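Local structure of periplasmic His/Glu/Gln/Arg/opine family-binding protein (Silicibacter pomeroyi, 3I6V) at residues A[129-134]-A[138-143]; A[94-99]-A[118-123]. The protein binds lysine and probably serves as the periplasmic solute-binding component of an ABC transporter for amino acids and opines. All coordinates share one frame; numbering follows the deposited sequence.

Contact 1. Residues A[129-134]-A[138-143]; sequences VEFATP and IAAVRN
A beta-alpha unit of the periplasmic binding protein fold makes this contact, with strand 127-131 running through a tight turn into helix 134-142. The ring of Phe-131 reaches back from the strand to the methyl group of Ala-140, in the second turn of the helix. CZ of Phe-131 lies 3.5 Å from CB of Ala-140, and CE1 of Phe-131 is 3.7 Å from the same CB. The methyl group meets this end of the ring obliquely. With CG trans to the carbonyl carbon (chi1 -64°), the Phe-131 ring brings its CZ end up to Ala-140. Glu-136 and Thr-137 of the helix also touch the ring, and Ala-110 of strand 108-112 touches it from the sheet.

Thr-133 is the N-cap residue, and its OG1 accepts a hydrogen bond from the backbone N of Glu-136. Pro-134 opens the helix and belongs to the lysine pocket; its side chain is about 4 Å from the bound lysine. The first residue of the helix is thus also part of the binding site. Further in, Ile-138 packs on Tyr-155, Leu-156 and Ile-159 of helix 153-162. The first helical turn closes with a long, weak hydrogen bond, in which Ile-138 N is 3.4 Å from Pro-134 O and the N-H...O angle is 153°. Thr-137 OG1 is a second partner of this oxygen, and CG1 of Ile-138 lies 3.7 Å from Pro-134 O.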
ATOM      1  N   VAL A 129      -6.384   6.024 -16.819  1.00 30.69           N
ATOM      2  CA  VAL A 129      -7.657   5.423 -16.427  1.00 29.60           C
ATOM      3  C   VAL A 129      -7.555   4.843 -14.998  1.00 28.52           C
ATOM      4  O   VAL A 129      -6.647   4.053 -14.677  1.00 27.34           O
ATOM      5  CB  VAL A 129      -8.200   4.386 -17.496  1.00 29.91           C
ATOM      6  CG1 VAL A 129      -7.172   3.294 -17.772  1.00 32.69           C
ATOM      7  CG2 VAL A 129      -9.550   3.781 -17.065  1.00 30.91           C
ATOM      8  N   GLU A 130      -8.496   5.246 -14.153  1.00 27.53           N
ATOM      9  CA  GLU A 130      -8.507   4.851 -12.737  1.00 27.42           C
ATOM     10  C   GLU A 130      -9.431   3.678 -12.455  1.00 27.28           C
ATOM     11  O   GLU A 130     -10.526   3.644 -12.979  1.00 26.65           O
ATOM     12  CB  GLU A 130      -8.962   6.039 -11.900  1.00 27.60           C
ATOM     13  CG  GLU A 130      -7.916   7.133 -11.890  1.00 27.95           C
ATOM     14  CD  GLU A 130      -8.293   8.311 -11.005  1.00 31.99           C
ATOM     15  OE1 GLU A 130      -7.846   8.345  -9.841  1.00 31.73           O
ATOM     16  OE2 GLU A 130      -8.997   9.226 -11.481  1.00 35.30           O
ATOM     17  N   PHE A 131      -8.984   2.750 -11.606  1.00 26.78           N
ATOM     18  CA  PHE A 131      -9.771   1.598 -11.175  1.00 27.59           C
ATOM     19  C   PHE A 131      -9.826   1.538  -9.651  1.00 27.80           C
ATOM     20  O   PHE A 131      -8.857   1.899  -8.971  1.00 27.18           O
ATOM     21  CB  PHE A 131      -9.135   0.291 -11.713  1.00 27.07           C
ATOM     22  CG  PHE A 131      -9.151   0.218 -13.195  1.00 30.10           C
ATOM     23  CD1 PHE A 131      -8.084   0.734 -13.949  1.00 30.99           C
ATOM     24  CD2 PHE A 131     -10.285  -0.257 -13.857  1.00 33.36           C
ATOM     25  CE1 PHE A 131      -8.114   0.723 -15.332  1.00 32.03           C
ATOM     26  CE2 PHE A 131     -10.326  -0.271 -15.258  1.00 34.94           C
ATOM     27  CZ  PHE A 131      -9.236   0.223 -15.993  1.00 32.85           C
ATOM     28  N   ALA A 132     -10.950   1.053  -9.130  1.00 27.73           N
ATOM     29  CA  ALA A 132     -11.209   1.001  -7.683  1.00 26.88           C
ATOM     30  C   ALA A 132     -10.253   0.083  -6.938  1.00 26.22           C
ATOM     31  O   ALA A 132      -9.901   0.363  -5.782  1.00 26.59           O
ATOM     32  CB  ALA A 132     -12.697   0.588  -7.418  1.00 27.41           C
ATOM     33  N   THR A 133      -9.817  -1.016  -7.557  1.00 24.50           N
ATOM     34  CA  THR A 133      -9.035  -2.003  -6.811  1.00 24.17           C
ATOM     35  C   THR A 133      -7.741  -2.298  -7.537  1.00 23.96           C
ATOM     36  O   THR A 133      -7.659  -2.060  -8.745  1.00 25.31           O
ATOM     37  CB  THR A 133      -9.805  -3.354  -6.633  1.00 25.01           C
ATOM     38  OG1 THR A 133      -9.874  -4.005  -7.909  1.00 22.28           O
ATOM     39  CG2 THR A 133     -11.233  -3.146  -6.021  1.00 25.35           C
ATOM     40  N   PRO A 134      -6.731  -2.840  -6.834  1.00 23.45           N
ATOM     41  CA  PRO A 134      -5.475  -3.152  -7.515  1.00 23.63           C
ATOM     42  C   PRO A 134      -5.653  -4.260  -8.589  1.00 24.86           C
ATOM     43  O   PRO A 134      -5.121  -4.167  -9.706  1.00 23.27           O
ATOM     44  CB  PRO A 134      -4.597  -3.658  -6.376  1.00 23.73           C
ATOM     45  CG  PRO A 134      -5.172  -2.959  -5.112  1.00 23.43           C
ATOM     46  CD  PRO A 134      -6.650  -3.129  -5.391  1.00 23.81           C
ATOM     47  N   ILE A 138      -4.630  -4.662 -12.985  1.00 26.54           N
ATOM     48  CA  ILE A 138      -3.893  -5.760 -13.633  1.00 27.16           C
ATOM     49  C   ILE A 138      -4.759  -6.345 -14.759  1.00 28.45           C
ATOM     50  O   ILE A 138      -4.272  -6.576 -15.884  1.00 28.32           O
ATOM     51  CB  ILE A 138      -3.514  -6.891 -12.634  1.00 27.37           C
ATOM     52  CG1 ILE A 138      -2.705  -6.346 -11.457  1.00 25.21           C
ATOM     53  CG2 ILE A 138      -2.780  -8.037 -13.339  1.00 26.20           C
ATOM     54  CD1 ILE A 138      -1.467  -5.489 -11.854  1.00 21.45           C
ATOM     55  N   ALA A 139      -6.037  -6.551 -14.452  1.00 28.78           N
ATOM     56  CA  ALA A 139      -6.999  -7.087 -15.422  1.00 30.11           C
ATOM     57  C   ALA A 139      -7.089  -6.193 -16.662  1.00 30.57           C
ATOM     58  O   ALA A 139      -7.186  -6.708 -17.788  1.00 30.08           O
ATOM     59  CB  ALA A 139      -8.392  -7.285 -14.766  1.00 29.65           C
ATOM     60  N   ALA A 140      -7.024  -4.867 -16.473  1.00 30.35           N
ATOM     61  CA  ALA A 140      -7.121  -3.933 -17.605  1.00 31.32           C
ATOM     62  C   ALA A 140      -5.956  -4.084 -18.583  1.00 31.50           C
ATOM     63  O   ALA A 140      -6.122  -3.896 -19.796  1.00 33.28           O
ATOM     64  CB  ALA A 140      -7.249  -2.445 -17.128  1.00 30.73           C
ATOM     65  N   VAL A 141      -4.789  -4.419 -18.065  1.00 31.76           N
ATOM     66  CA  VAL A 141      -3.591  -4.652 -18.880  1.00 32.94           C
ATOM     67  C   VAL A 141      -3.694  -6.009 -19.608  1.00 34.66           C
ATOM     68  O   VAL A 141      -3.519  -6.078 -20.834  1.00 34.51           O
ATOM     69  CB  VAL A 141      -2.316  -4.601 -18.025  1.00 32.37           C
ATOM     70  CG1 VAL A 141      -1.100  -5.111 -18.808  1.00 32.97           C
ATOM     71  CG2 VAL A 141      -2.071  -3.150 -17.541  1.00 33.32           C
ATOM     72  N   ARG A 142      -4.009  -7.055 -18.842  1.00 35.43           N
ATOM     73  CA  ARG A 142      -4.143  -8.416 -19.358  1.00 37.91           C
ATOM     74  C   ARG A 142      -5.157  -8.504 -20.498  1.00 38.10           C
ATOM     75  O   ARG A 142      -4.903  -9.190 -21.480  1.00 38.61           O
ATOM     76  CB  ARG A 142      -4.499  -9.390 -18.228  1.00 37.92           C
ATOM     77  CG  ARG A 142      -3.889 -10.765 -18.412  1.00 42.71           C
ATOM     78  CD  ARG A 142      -4.659 -11.788 -17.569  1.00 47.86           C
ATOM     79  NE  ARG A 142      -4.451 -13.157 -18.047  1.00 50.79           N
ATOM     80  CZ  ARG A 142      -5.371 -13.872 -18.702  1.00 52.03           C
ATOM     81  NH1 ARG A 142      -6.569 -13.356 -18.963  1.00 51.19           N
ATOM     82  NH2 ARG A 142      -5.084 -15.105 -19.106  1.00 51.99           N
ATOM     83  N   ASN A 143      -6.277  -7.789 -20.374  1.00 38.70           N
ATOM     84  CA  ASN A 143      -7.333  -7.855 -21.377  0.50 39.26           C
ATOM     85  C   ASN A 143      -7.217  -6.789 -22.486  1.00 39.66           C
ATOM     86  O   ASN A 143      -8.089  -6.677 -23.351  1.00 39.56           O
ATOM     87  CB  ASN A 143      -8.705  -7.849 -20.688  0.50 39.18           C
ATOM     88  CG  ASN A 143      -8.859  -8.997 -19.695  0.50 39.28           C
ATOM     89  OD1 ASN A 143      -8.345 -10.097 -19.919  0.50 39.72           O
ATOM     90  ND2 ASN A 143      -9.542  -8.741 -18.585  0.50 38.52           N
TER

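Contact 2. Residues A[94-99]-A[118-123]; sequences SSYVAT and AGYIAE
Segments 94-99 and 118-123 stand well apart; their nearest alpha carbons, CA of Tyr-96 and CA of Ile-121, are 10.7 Å from each other. The contact joins the sheet of one lobe of the periplasmic binding protein fold to a helix that packs on it, and long side chains bridge the gap. Tyr-96 comes from the strand, and Tyr-120 and Ile-121 come from the helix.

The hydroxyl end of Tyr-96 does most of the touching. Its OH lies in the plane of the Tyr-120 ring, at the edge, 3.5 Å from CE2 of Tyr-120. The two tyrosine side chains cross at about a right angle. A chi1 of 176° extends Tyr-120 away from its own backbone N, and the ring presents its CE2 edge to the hydroxyl of Tyr-96.

Ile-121 meets Tyr-96 from the opposite direction. Its CD1 is 3.6 Å from OH of Tyr-96 and 3.9 Å from CE2 of Tyr-96, and it approaches that ring obliquely. This apolar contact lies close to the hydroxyl. Phe-150 of strand 148-152 touches all three residues: it stacks with the ring of Tyr-120, meets the ring of Tyr-96 with the planes at about 40°, and packs against Ile-121.

No direct hydrogen bond links the two segments. One water joins the tyrosines instead, and it lies in the plane of both rings, at their edges. It is 2.7 Å from OH of Tyr-96 and 2.6 Å from OH of Tyr-120.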
ATOM      1  N   SER A  94       7.889   2.906  -7.691  1.00 23.86           N
ATOM      2  CA  SER A  94       6.744   2.583  -8.529  1.00 24.89           C
ATOM      3  C   SER A  94       7.282   2.178  -9.903  1.00 25.72           C
ATOM      4  O   SER A  94       8.383   2.625 -10.305  1.00 25.45           O
ATOM      5  CB  SER A  94       5.834   3.784  -8.646  1.00 24.76           C
ATOM      6  OG  SER A  94       5.235   4.075  -7.395  1.00 25.53           O
ATOM      7  N   SER A  95       6.531   1.345 -10.623  1.00 25.91           N
ATOM      8  CA  SER A  95       7.005   0.756 -11.885  1.00 26.08           C
ATOM      9  C   SER A  95       5.868   0.566 -12.853  1.00 25.43           C
ATOM     10  O   SER A  95       4.695   0.532 -12.454  1.00 24.57           O
ATOM     11  CB  SER A  95       7.635  -0.621 -11.655  1.00 26.59           C
ATOM     12  OG  SER A  95       8.622  -0.583 -10.658  1.00 30.55           O
ATOM     13  N   TYR A  96       6.224   0.443 -14.132  1.00 25.43           N
ATOM     14  CA  TYR A  96       5.264   0.134 -15.176  1.00 25.88           C
ATOM     15  C   TYR A  96       5.302  -1.362 -15.461  1.00 25.79           C
ATOM     16  O   TYR A  96       6.369  -1.978 -15.483  1.00 25.73           O
ATOM     17  CB  TYR A  96       5.546   0.879 -16.475  1.00 25.08           C
ATOM     18  CG  TYR A  96       5.420   2.379 -16.408  1.00 26.32           C
ATOM     19  CD1 TYR A  96       6.512   3.170 -16.028  1.00 26.84           C
ATOM     20  CD2 TYR A  96       4.222   3.008 -16.738  1.00 26.01           C
ATOM     21  CE1 TYR A  96       6.407   4.574 -15.966  1.00 27.59           C
ATOM     22  CE2 TYR A  96       4.108   4.385 -16.693  1.00 27.02           C
ATOM     23  CZ  TYR A  96       5.198   5.156 -16.308  1.00 27.21           C
ATOM     24  OH  TYR A  96       5.049   6.507 -16.271  1.00 30.21           O
ATOM     25  N   VAL A  97       4.130  -1.919 -15.705  1.00 27.46           N
ATOM     26  CA  VAL A  97       4.020  -3.327 -16.122  1.00 27.88           C
ATOM     27  C   VAL A  97       3.137  -3.431 -17.346  1.00 28.33           C
ATOM     28  O   VAL A  97       2.119  -2.758 -17.443  1.00 28.83           O
ATOM     29  CB  VAL A  97       3.530  -4.270 -14.988  1.00 27.97           C
ATOM     30  CG1 VAL A  97       2.996  -5.609 -15.576  1.00 26.57           C
ATOM     31  CG2 VAL A  97       4.667  -4.576 -14.065  1.00 26.61           C
ATOM     32  N   ALA A  98       3.551  -4.283 -18.293  1.00 29.16           N
ATOM     33  CA  ALA A  98       2.857  -4.400 -19.559  1.00 30.29           C
ATOM     34  C   ALA A  98       2.875  -5.858 -20.087  1.00 31.00           C
ATOM     35  O   ALA A  98       3.516  -6.735 -19.499  1.00 31.14           O
ATOM     36  CB  ALA A  98       3.513  -3.439 -20.592  1.00 29.10           C
ATOM     37  N   THR A  99       2.195  -6.083 -21.205  1.00 33.20           N
ATOM     38  CA  THR A  99       2.215  -7.407 -21.878  1.00 35.08           C
ATOM     39  C   THR A  99       3.323  -7.534 -22.958  1.00 36.57           C
ATOM     40  O   THR A  99       3.607  -8.640 -23.427  1.00 36.75           O
ATOM     41  CB  THR A  99       0.851  -7.750 -22.496  1.00 34.43           C
ATOM     42  OG1 THR A  99       0.523  -6.773 -23.487  1.00 35.67           O
ATOM     43  CG2 THR A  99      -0.264  -7.766 -21.429  1.00 33.70           C
ATOM     44  N   ALA A 118      -1.675   7.114  -9.495  1.00 18.58           N
ATOM     45  CA  ALA A 118      -2.658   7.842 -10.295  1.00 18.28           C
ATOM     46  C   ALA A 118      -2.289   9.335 -10.427  1.00 18.84           C
ATOM     47  O   ALA A 118      -2.397   9.884 -11.507  1.00 18.40           O
ATOM     48  CB  ALA A 118      -4.073   7.710  -9.708  1.00 17.79           C
ATOM     49  N   GLY A 119      -1.886   9.979  -9.344  1.00 18.57           N
ATOM     50  CA  GLY A 119      -1.463  11.405  -9.421  1.00 20.29           C
ATOM     51  C   GLY A 119      -0.311  11.646 -10.409  1.00 20.62           C
ATOM     52  O   GLY A 119      -0.329  12.607 -11.182  1.00 20.76           O
ATOM     53  N   TYR A 120       0.672  10.751 -10.401  1.00 20.81           N
ATOM     54  CA  TYR A 120       1.853  10.854 -11.264  1.00 20.46           C
ATOM     55  C   TYR A 120       1.439  10.690 -12.712  1.00 21.12           C
ATOM     56  O   TYR A 120       1.878  11.449 -13.583  1.00 20.48           O
ATOM     57  CB  TYR A 120       2.866   9.768 -10.872  1.00 20.35           C
ATOM     58  CG  TYR A 120       4.101   9.711 -11.753  1.00 20.57           C
ATOM     59  CD1 TYR A 120       5.255  10.407 -11.416  1.00 19.87           C
ATOM     60  CD2 TYR A 120       4.116   8.927 -12.914  1.00 21.65           C
ATOM     61  CE1 TYR A 120       6.413  10.346 -12.232  1.00 21.26           C
ATOM     62  CE2 TYR A 120       5.263   8.846 -13.731  1.00 22.65           C
ATOM     63  CZ  TYR A 120       6.401   9.559 -13.394  1.00 24.17           C
ATOM     64  OH  TYR A 120       7.529   9.470 -14.220  1.00 24.64           O
ATOM     65  N   ILE A 121       0.579   9.705 -12.987  1.00 22.21           N
ATOM     66  CA  ILE A 121       0.111   9.525 -14.365  1.00 22.15           C
ATOM     67  C   ILE A 121      -0.760  10.689 -14.838  1.00 22.12           C
ATOM     68  O   ILE A 121      -0.634  11.119 -16.000  1.00 22.39           O
ATOM     69  CB  ILE A 121      -0.619   8.176 -14.563  1.00 22.60           C
ATOM     70  CG1 ILE A 121       0.336   7.022 -14.244  1.00 20.91           C
ATOM     71  CG2 ILE A 121      -1.230   8.101 -15.982  1.00 22.32           C
ATOM     72  CD1 ILE A 121       1.630   6.940 -15.149  1.00 19.22           C
ATOM     73  N   ALA A 122      -1.601  11.230 -13.951  1.00 21.81           N
ATOM     74  CA  ALA A 122      -2.493  12.329 -14.339  1.00 23.58           C
ATOM     75  C   ALA A 122      -1.671  13.572 -14.713  1.00 24.42           C
ATOM     76  O   ALA A 122      -2.063  14.297 -15.622  1.00 24.35           O
ATOM     77  CB  ALA A 122      -3.490  12.700 -13.224  1.00 23.35           C
ATOM     78  N   GLU A 123      -0.563  13.807 -13.996  1.00 23.26           N
ATOM     79  CA  GLU A 123       0.345  14.937 -14.320  1.00 24.15           C
ATOM     80  C   GLU A 123       1.160  14.665 -15.615  1.00 25.39           C
ATOM     81  O   GLU A 123       1.564  15.609 -16.308  1.00 25.13           O
ATOM     82  CB  GLU A 123       1.281  15.262 -13.145  1.00 22.75           C
ATOM     83  CG  GLU A 123       2.314  16.381 -13.500  1.00 25.35           C
ATOM     84  CD  GLU A 123       3.219  16.794 -12.333  1.00 26.86           C
ATOM     85  OE1 GLU A 123       2.739  16.687 -11.155  1.00 24.91           O
ATOM     86  OE2 GLU A 123       4.381  17.256 -12.616  1.00 21.88           O
TER
HETATM   87  O   HOH W   1       7.542   7.638 -16.017  1.00 31.93           O

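Overall arrangement
Along the chain, contact 2 comes first. Strand 93-98 leads through strand 108-112 to helix 116-123, and contact 2 closes that loop. The chain then enters strand 127-131, turns into helix 134-142, and contact 1 closes this much shorter loop. The two are in series, neither nested nor crossed. Their centres are about 11 Å apart. Both tie a helix to the same mixed sheet, in which strand 108-112 pairs with strands 127-131 and 148-152, and the latter with strand 93-98. They also touch directly: CG1 of Val-141 packs on CA of Ala-98, 4.1 Å away. Glu-130 of contact 1 also packs on Ala-118 of contact 2.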